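Local atomic coordinates of alkylhalidase CmlS (Streptomyces venezuelae, PDB entry 3I3L), a protein that is a flavin-dependent halogenase of chloramphenicol biosynthesis that carries its FAD covalently bound to an aspartate. Residues Ala335-Ala340 against Tyr489-Ile494; Asp353-Trp358 against Phe496-Arg501. One frame throughout, in Å; residues are numbered along the deposited sequence.

Contact 1 of 2, residues Ala335-Ala340 against Tyr489-Ile494; sequences AVSAAA and YRVEPI
Val491, the last residue of strand 483-491, sets its isopropyl group against one side of helix 335-340, where Val336 and Ala340, one turn apart, offer it their methyl groups. Its CB points toward the helix and the two branches part from there. CG1 lies anti to the backbone N (chi1 175°), which carries it toward the earlier turn, where it meets Val336 CG1 at 4.1 Å. CG2 lies beside the backbone N and rests on the later turn, 4.0 Å from Ala340 CB; Val491 CG2 also passes 4.3 Å from Ser337 OG, a loose approach with no bond. One branched side chain thus straddles a helical turn, a methyl for each end, and its own CB stays behind them. The valine of the helix answers with the branch that is itself anti to its backbone N, and the two side chains meet at a slant, methyl to methyl. The axes of helix segment 335-340 and strand segment 489-491 stand 9.4 Å apart at their closest, with directions 119° from each other. The hydroxyl of Ser337 is turned back to its own helix, bonded to the carbonyl of Gln333, and so adds bulk here and no polar link. Beyond Val491 the chain turns: Glu492 OE2 accepts a hydrogen bond from Ile494 N at 2.9 Å, from above the carboxylate plane, while OE1 takes the amide of Gly495. Phe496 and Leu498 also touch Val491. Between these two segments the FAD-binding and C-terminal parts are joined by methyl-to-methyl van der Waals contact alone, probably helped by the methyls' partial withdrawal from water.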
ATOM      1  N   ALA A 335       0.548   3.336  10.959  1.00 17.97           N
ATOM      2  CA  ALA A 335       0.174   3.342  12.383  1.00 20.34           C
ATOM      3  C   ALA A 335       1.317   2.777  13.197  1.00 22.21           C
ATOM      4  O   ALA A 335       1.731   3.379  14.193  1.00 23.97           O
ATOM      5  CB  ALA A 335      -1.144   2.495  12.618  1.00 20.41           C
ATOM      6  N   VAL A 336       1.887   1.661  12.731  1.00 21.44           N
ATOM      7  CA  VAL A 336       3.059   1.067  13.376  1.00 22.08           C
ATOM      8  C   VAL A 336       4.217   2.022  13.333  1.00 23.28           C
ATOM      9  O   VAL A 336       4.947   2.159  14.348  1.00 24.38           O
ATOM     10  CB  VAL A 336       3.458  -0.272  12.713  1.00 24.19           C
ATOM     11  CG1 VAL A 336       4.898  -0.640  13.054  1.00 26.86           C
ATOM     12  CG2 VAL A 336       2.491  -1.410  13.166  1.00 20.72           C
ATOM     13  N   SER A 337       4.408   2.704  12.214  1.00 21.68           N
ATOM     14  CA  SER A 337       5.553   3.654  12.109  1.00 20.14           C
ATOM     15  C   SER A 337       5.386   4.865  12.988  1.00 19.24           C
ATOM     16  O   SER A 337       6.357   5.412  13.521  1.00 20.50           O
ATOM     17  CB  SER A 337       5.742   4.131  10.655  1.00 21.07           C
ATOM     18  OG  SER A 337       6.057   3.029   9.843  1.00 26.66           O
ATOM     19  N   ALA A 338       4.159   5.344  13.093  1.00 19.52           N
ATOM     20  CA  ALA A 338       3.917   6.557  13.887  1.00 21.40           C
ATOM     21  C   ALA A 338       4.124   6.220  15.382  1.00 22.52           C
ATOM     22  O   ALA A 338       4.654   7.026  16.097  1.00 21.32           O
ATOM     23  CB  ALA A 338       2.467   7.093  13.702  1.00 17.63           C
ATOM     24  N   ALA A 339       3.668   5.030  15.799  1.00 21.85           N
ATOM     25  CA  ALA A 339       3.925   4.513  17.134  1.00 23.80           C
ATOM     26  C   ALA A 339       5.459   4.459  17.435  1.00 23.54           C
ATOM     27  O   ALA A 339       5.921   4.975  18.452  1.00 23.23           O
ATOM     28  CB  ALA A 339       3.286   3.111  17.274  1.00 22.05           C
ATOM     29  N   ALA A 340       6.229   3.840  16.555  1.00 22.65           N
ATOM     30  CA  ALA A 340       7.646   3.694  16.774  1.00 21.81           C
ATOM     31  C   ALA A 340       8.278   5.062  16.788  1.00 24.30           C
ATOM     32  O   ALA A 340       9.247   5.301  17.525  1.00 22.89           O
ATOM     33  CB  ALA A 340       8.253   2.814  15.670  1.00 21.94           C
ATOM     34  N   TYR A 489      16.416   5.267   9.734  1.00 33.16           N
ATOM     35  CA  TYR A 489      15.635   4.520  10.691  1.00 32.00           C
ATOM     36  C   TYR A 489      14.998   3.310  10.091  1.00 31.82           C
ATOM     37  O   TYR A 489      14.727   3.253   8.863  1.00 29.18           O
ATOM     38  CB  TYR A 489      14.579   5.416  11.326  1.00 32.09           C
ATOM     39  CG  TYR A 489      15.154   6.542  12.185  1.00 30.61           C
ATOM     40  CD1 TYR A 489      15.721   6.270  13.440  1.00 33.37           C
ATOM     41  CD2 TYR A 489      15.127   7.842  11.768  1.00 29.71           C
ATOM     42  CE1 TYR A 489      16.237   7.279  14.232  1.00 28.06           C
ATOM     43  CE2 TYR A 489      15.651   8.885  12.573  1.00 27.61           C
ATOM     44  CZ  TYR A 489      16.168   8.564  13.810  1.00 27.75           C
ATOM     45  OH  TYR A 489      16.671   9.551  14.598  1.00 30.86           O
ATOM     46  N   ARG A 490      14.748   2.331  10.945  1.00 31.16           N
ATOM     47  CA  ARG A 490      14.018   1.151  10.514  1.00 34.21           C
ATOM     48  C   ARG A 490      13.217   0.631  11.687  1.00 34.11           C
ATOM     49  O   ARG A 490      13.727   0.582  12.786  1.00 34.92           O
ATOM     50  CB  ARG A 490      15.016   0.112   9.932  1.00 36.10           C
ATOM     51  CG  ARG A 490      14.657  -1.356  10.023  1.00 42.44           C
ATOM     52  CD  ARG A 490      15.537  -2.097  11.102  1.00 52.65           C
ATOM     53  NE  ARG A 490      15.361  -3.580  11.182  1.00 55.77           N
ATOM     54  CZ  ARG A 490      14.800  -4.362  10.236  1.00 59.58           C
ATOM     55  NH1 ARG A 490      14.311  -3.853   9.105  1.00 58.82           N
ATOM     56  NH2 ARG A 490      14.706  -5.673  10.421  1.00 60.09           N
ATOM     57  N   VAL A 491      11.957   0.258  11.471  1.00 33.15           N
ATOM     58  CA  VAL A 491      11.188  -0.375  12.527  1.00 31.45           C
ATOM     59  C   VAL A 491      11.598  -1.828  12.675  1.00 32.49           C
ATOM     60  O   VAL A 491      11.444  -2.586  11.749  1.00 31.75           O
ATOM     61  CB  VAL A 491       9.704  -0.334  12.196  1.00 30.86           C
ATOM     62  CG1 VAL A 491       8.921  -1.089  13.227  1.00 26.68           C
ATOM     63  CG2 VAL A 491       9.221   1.182  12.098  1.00 27.26           C
ATOM     64  N   GLU A 492      12.092  -2.227  13.848  1.00 32.37           N
ATOM     65  CA  GLU A 492      12.398  -3.641  14.121  1.00 30.66           C
ATOM     66  C   GLU A 492      11.125  -4.469  14.152  1.00 30.49           C
ATOM     67  O   GLU A 492      10.209  -4.155  14.896  1.00 31.01           O
ATOM     68  CB  GLU A 492      13.140  -3.749  15.484  1.00 32.12           C
ATOM     69  CG  GLU A 492      13.839  -5.081  15.711  1.00 30.24           C
ATOM     70  CD  GLU A 492      12.880  -6.138  16.126  1.00 27.12           C
ATOM     71  OE1 GLU A 492      12.053  -5.900  17.036  1.00 30.87           O
ATOM     72  OE2 GLU A 492      12.911  -7.240  15.536  1.00 36.45           O
ATOM     73  N   PRO A 493      11.042  -5.552  13.364  1.00 32.61           N
ATOM     74  CA  PRO A 493       9.699  -6.197  13.195  1.00 32.84           C
ATOM     75  C   PRO A 493       9.143  -6.895  14.415  1.00 32.57           C
ATOM     76  O   PRO A 493       7.928  -6.956  14.595  1.00 32.56           O
ATOM     77  CB  PRO A 493       9.911  -7.215  12.051  1.00 31.00           C
ATOM     78  CG  PRO A 493      11.442  -7.422  12.024  1.00 35.74           C
ATOM     79  CD  PRO A 493      12.035  -6.077  12.399  1.00 32.84           C
ATOM     80  N   ILE A 494      10.002  -7.433  15.273  1.00 32.84           N
ATOM     81  CA  ILE A 494       9.477  -8.227  16.404  1.00 32.35           C
ATOM     82  C   ILE A 494       8.975  -7.361  17.574  1.00 31.13           C
ATOM     83  O   ILE A 494       7.894  -7.598  18.111  1.00 29.88           O
ATOM     84  CB  ILE A 494      10.532  -9.234  16.927  1.00 34.88           C
ATOM     85  CG1 ILE A 494      11.033 -10.108  15.768  1.00 34.75           C
ATOM     86  CG2 ILE A 494       9.976 -10.076  18.115  1.00 34.89           C
ATOM     87  CD1 ILE A 494      11.620 -11.414  16.189  1.00 42.15           C
TER

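Contact 2 of 2, residues Asp353-Trp358 against Phe496-Arg501; sequences DAVHAW and FRLEQR
A beta hairpin, formed by strands 483-491 and 498-506 of the C-terminal part, packs here on helix 352-382, and Leu498 at the start of its second strand makes the contact. The leucine points toward the helix, and its fork divides between two residues three positions apart, Val355 and Trp358. CD1 makes a CH-pi contact over one face of the indole, 3.9 Å from the centroid of the six-membered ring and 21° off the ring normal. It stands somewhat toward the rim on the benzo side, so that Trp358 CH2 is its nearest atom at 3.6 Å. The anti torsion of the tryptophan (chi1 167°) directs the indole away from the Trp358 backbone N, and the indole and the leucine side chain run alongside each other in opposite senses. The in-plane edge of the ring is met within the helix by the carbonyl oxygen of Val355, and His488 of the hairpin's first strand stacks with the indole edge-to-face. Tyr489 of that strand also touches Leu498. All three residues that meet across the contact are buried. The other prong of the leucine, CD2, lies 4.1 Å from Val355 CG2, the methyl beside that valine's backbone N.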
ATOM      1  N   ASP A 353      13.562  16.066  14.862  1.00 28.60           N
ATOM      2  CA  ASP A 353      13.510  16.490  13.479  1.00 29.53           C
ATOM      3  C   ASP A 353      13.792  15.355  12.526  1.00 28.94           C
ATOM      4  O   ASP A 353      13.067  15.152  11.546  1.00 29.41           O
ATOM      5  CB  ASP A 353      14.504  17.637  13.220  1.00 30.47           C
ATOM      6  CG  ASP A 353      14.012  18.990  13.823  1.00 33.63           C
ATOM      7  OD1 ASP A 353      12.801  19.190  14.050  1.00 37.56           O
ATOM      8  OD2 ASP A 353      14.848  19.880  14.045  1.00 37.21           O
ATOM      9  N   ALA A 354      14.825  14.595  12.842  1.00 27.96           N
ATOM     10  CA  ALA A 354      15.228  13.481  12.027  1.00 27.84           C
ATOM     11  C   ALA A 354      14.099  12.431  11.978  1.00 26.78           C
ATOM     12  O   ALA A 354      13.855  11.824  10.950  1.00 25.10           O
ATOM     13  CB  ALA A 354      16.518  12.880  12.586  1.00 26.78           C
ATOM     14  N   VAL A 355      13.415  12.229  13.098  1.00 26.57           N
ATOM     15  CA  VAL A 355      12.382  11.179  13.138  1.00 25.12           C
ATOM     16  C   VAL A 355      11.169  11.620  12.306  1.00 25.42           C
ATOM     17  O   VAL A 355      10.568  10.813  11.631  1.00 24.05           O
ATOM     18  CB  VAL A 355      11.942  10.833  14.610  1.00 23.49           C
ATOM     19  CG1 VAL A 355      10.623  10.103  14.643  1.00 18.38           C
ATOM     20  CG2 VAL A 355      13.026   9.949  15.343  1.00 23.31           C
ATOM     21  N   HIS A 356      10.787  12.891  12.410  1.00 23.78           N
ATOM     22  CA  HIS A 356       9.679  13.364  11.624  1.00 23.63           C
ATOM     23  C   HIS A 356      10.058  13.334  10.119  1.00 23.59           C
ATOM     24  O   HIS A 356       9.229  12.995   9.301  1.00 25.59           O
ATOM     25  CB  HIS A 356       9.333  14.790  12.029  1.00 22.93           C
ATOM     26  CG  HIS A 356       8.360  14.869  13.149  1.00 22.88           C
ATOM     27  ND1 HIS A 356       7.121  14.272  13.095  1.00 22.51           N
ATOM     28  CD2 HIS A 356       8.398  15.544  14.324  1.00 25.03           C
ATOM     29  CE1 HIS A 356       6.443  14.547  14.196  1.00 20.79           C
ATOM     30  NE2 HIS A 356       7.206  15.275  14.982  1.00 23.14           N
ATOM     31  N   ALA A 357      11.284  13.725   9.790  1.00 21.84           N
ATOM     32  CA  ALA A 357      11.730  13.695   8.420  1.00 25.34           C
ATOM     33  C   ALA A 357      11.696  12.267   7.896  1.00 24.60           C
ATOM     34  O   ALA A 357      11.350  12.062   6.763  1.00 24.75           O
ATOM     35  CB  ALA A 357      13.148  14.349   8.255  1.00 25.21           C
ATOM     36  N   TRP A 358      12.026  11.284   8.732  1.00 24.48           N
ATOM     37  CA  TRP A 358      11.911   9.914   8.322  1.00 23.90           C
ATOM     38  C   TRP A 358      10.419   9.497   8.105  1.00 24.18           C
ATOM     39  O   TRP A 358      10.090   8.813   7.136  1.00 25.41           O
ATOM     40  CB  TRP A 358      12.652   8.961   9.281  1.00 22.34           C
ATOM     41  CG  TRP A 358      12.273   7.517   9.043  1.00 23.48           C
ATOM     42  CD1 TRP A 358      12.851   6.653   8.157  1.00 23.31           C
ATOM     43  CD2 TRP A 358      11.221   6.769   9.701  1.00 22.62           C
ATOM     44  NE1 TRP A 358      12.258   5.426   8.235  1.00 24.21           N
ATOM     45  CE2 TRP A 358      11.223   5.474   9.137  1.00 24.21           C
ATOM     46  CE3 TRP A 358      10.296   7.067  10.698  1.00 21.14           C
ATOM     47  CZ2 TRP A 358      10.327   4.483   9.536  1.00 23.61           C
ATOM     48  CZ3 TRP A 358       9.397   6.089  11.084  1.00 20.96           C
ATOM     49  CH2 TRP A 358       9.432   4.816  10.530  1.00 23.30           C
ATOM     50  N   PHE A 496       9.021  -3.783  17.464  1.00 29.03           N
ATOM     51  CA  PHE A 496       8.475  -2.532  16.944  1.00 28.32           C
ATOM     52  C   PHE A 496       9.246  -1.261  17.322  1.00 29.45           C
ATOM     53  O   PHE A 496       8.730  -0.155  17.127  1.00 27.99           O
ATOM     54  CB  PHE A 496       7.014  -2.401  17.292  1.00 26.95           C
ATOM     55  CG  PHE A 496       6.142  -3.355  16.540  1.00 29.09           C
ATOM     56  CD1 PHE A 496       6.010  -3.250  15.158  1.00 29.07           C
ATOM     57  CD2 PHE A 496       5.501  -4.376  17.179  1.00 30.83           C
ATOM     58  CE1 PHE A 496       5.208  -4.166  14.453  1.00 33.37           C
ATOM     59  CE2 PHE A 496       4.665  -5.273  16.490  1.00 31.76           C
ATOM     60  CZ  PHE A 496       4.506  -5.156  15.124  1.00 29.45           C
ATOM     61  N   ARG A 497      10.469  -1.380  17.835  1.00 28.72           N
ATOM     62  CA  ARG A 497      11.201  -0.157  18.194  1.00 28.74           C
ATOM     63  C   ARG A 497      11.728   0.446  16.906  1.00 29.54           C
ATOM     64  O   ARG A 497      12.072  -0.284  15.976  1.00 28.61           O
ATOM     65  CB  ARG A 497      12.403  -0.428  19.159  1.00 27.55           C
ATOM     66  CG  ARG A 497      12.032  -1.172  20.515  1.00 31.23           C
ATOM     67  CD  ARG A 497      11.444  -0.177  21.575  1.00 32.36           C
ATOM     68  NE  ARG A 497      10.814  -0.890  22.686  1.00 32.64           N
ATOM     69  CZ  ARG A 497      10.027  -0.350  23.604  1.00 32.37           C
ATOM     70  NH1 ARG A 497       9.783   0.978  23.628  1.00 25.75           N
ATOM     71  NH2 ARG A 497       9.461  -1.151  24.514  1.00 28.77           N
ATOM     72  N   LEU A 498      11.898   1.763  16.899  1.00 27.73           N
ATOM     73  CA  LEU A 498      12.569   2.405  15.821  1.00 28.37           C
ATOM     74  C   LEU A 498      14.065   2.372  16.078  1.00 29.59           C
ATOM     75  O   LEU A 498      14.558   3.002  17.009  1.00 29.07           O
ATOM     76  CB  LEU A 498      12.071   3.865  15.650  1.00 24.68           C
ATOM     77  CG  LEU A 498      12.446   4.489  14.302  1.00 25.56           C
ATOM     78  CD1 LEU A 498      11.682   3.823  13.187  1.00 23.75           C
ATOM     79  CD2 LEU A 498      12.237   6.066  14.293  1.00 25.23           C
ATOM     80  N   GLU A 499      14.815   1.703  15.206  1.00 30.26           N
ATOM     81  CA  GLU A 499      16.231   1.570  15.416  1.00 32.08           C
ATOM     82  C   GLU A 499      16.957   2.433  14.390  1.00 34.46           C
ATOM     83  O   GLU A 499      16.487   2.650  13.261  1.00 33.83           O
ATOM     84  CB  GLU A 499      16.689   0.109  15.230  1.00 31.78           C
ATOM     85  CG  GLU A 499      16.097  -0.913  16.175  1.00 35.32           C
ATOM     86  CD  GLU A 499      16.598  -2.374  15.889  1.00 42.40           C
ATOM     87  OE1 GLU A 499      17.157  -2.645  14.807  1.00 38.23           O
ATOM     88  OE2 GLU A 499      16.371  -3.264  16.737  1.00 45.20           O
ATOM     89  N   GLN A 500      18.115   2.894  14.781  1.00 36.72           N
ATOM     90  CA  GLN A 500      19.061   3.531  13.844  1.00 42.20           C
ATOM     91  C   GLN A 500      19.849   2.516  13.023  1.00 43.99           C
ATOM     92  O   GLN A 500      20.186   1.451  13.518  1.00 45.92           O
ATOM     93  CB  GLN A 500      20.034   4.365  14.608  1.00 41.69           C
ATOM     94  CG  GLN A 500      19.921   5.820  14.323  1.00 46.28           C
ATOM     95  CD  GLN A 500      20.481   6.641  15.457  1.00 48.67           C
ATOM     96  OE1 GLN A 500      20.868   6.084  16.471  1.00 54.37           O
ATOM     97  NE2 GLN A 500      20.511   7.966  15.306  1.00 52.64           N
ATOM     98  N   ARG A 501      20.093   2.847  11.756  1.00 45.77           N
ATOM     99  CA  ARG A 501      20.818   1.992  10.816  1.00 48.27           C
ATOM    100  C   ARG A 501      21.596   2.920   9.895  1.00 48.87           C
ATOM    101  O   ARG A 501      21.147   4.011   9.600  1.00 48.79           O
ATOM    102  CB  ARG A 501      19.838   1.121   9.978  1.00 48.15           C
TER

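How the contacts relate
The centres of the two contacts lie about 8 Å apart, on the same side of the chain's centre. Helices 327-347 and 352-382 follow each other in the FAD-binding part; strands 483-491 and 498-506 follow each other in the C-terminal part and are antiparallel neighbours in its three-stranded sheet. The segments alternate along the chain, in the order 335-340, 353-358, 489-494, 496-501, so one helix pair receives one hairpin. Probable backbone hydrogen bonds tie the hairpin arms together, Arg490 O to Glu499 N and Glu492 N to Arg497 O, both 2.9 Å. Leu498 of contact 2 also touches Ala340 of contact 1, and Val355 touches Tyr489, making one continuous interface, with the FAD about 12 Å from the side chain of Val336.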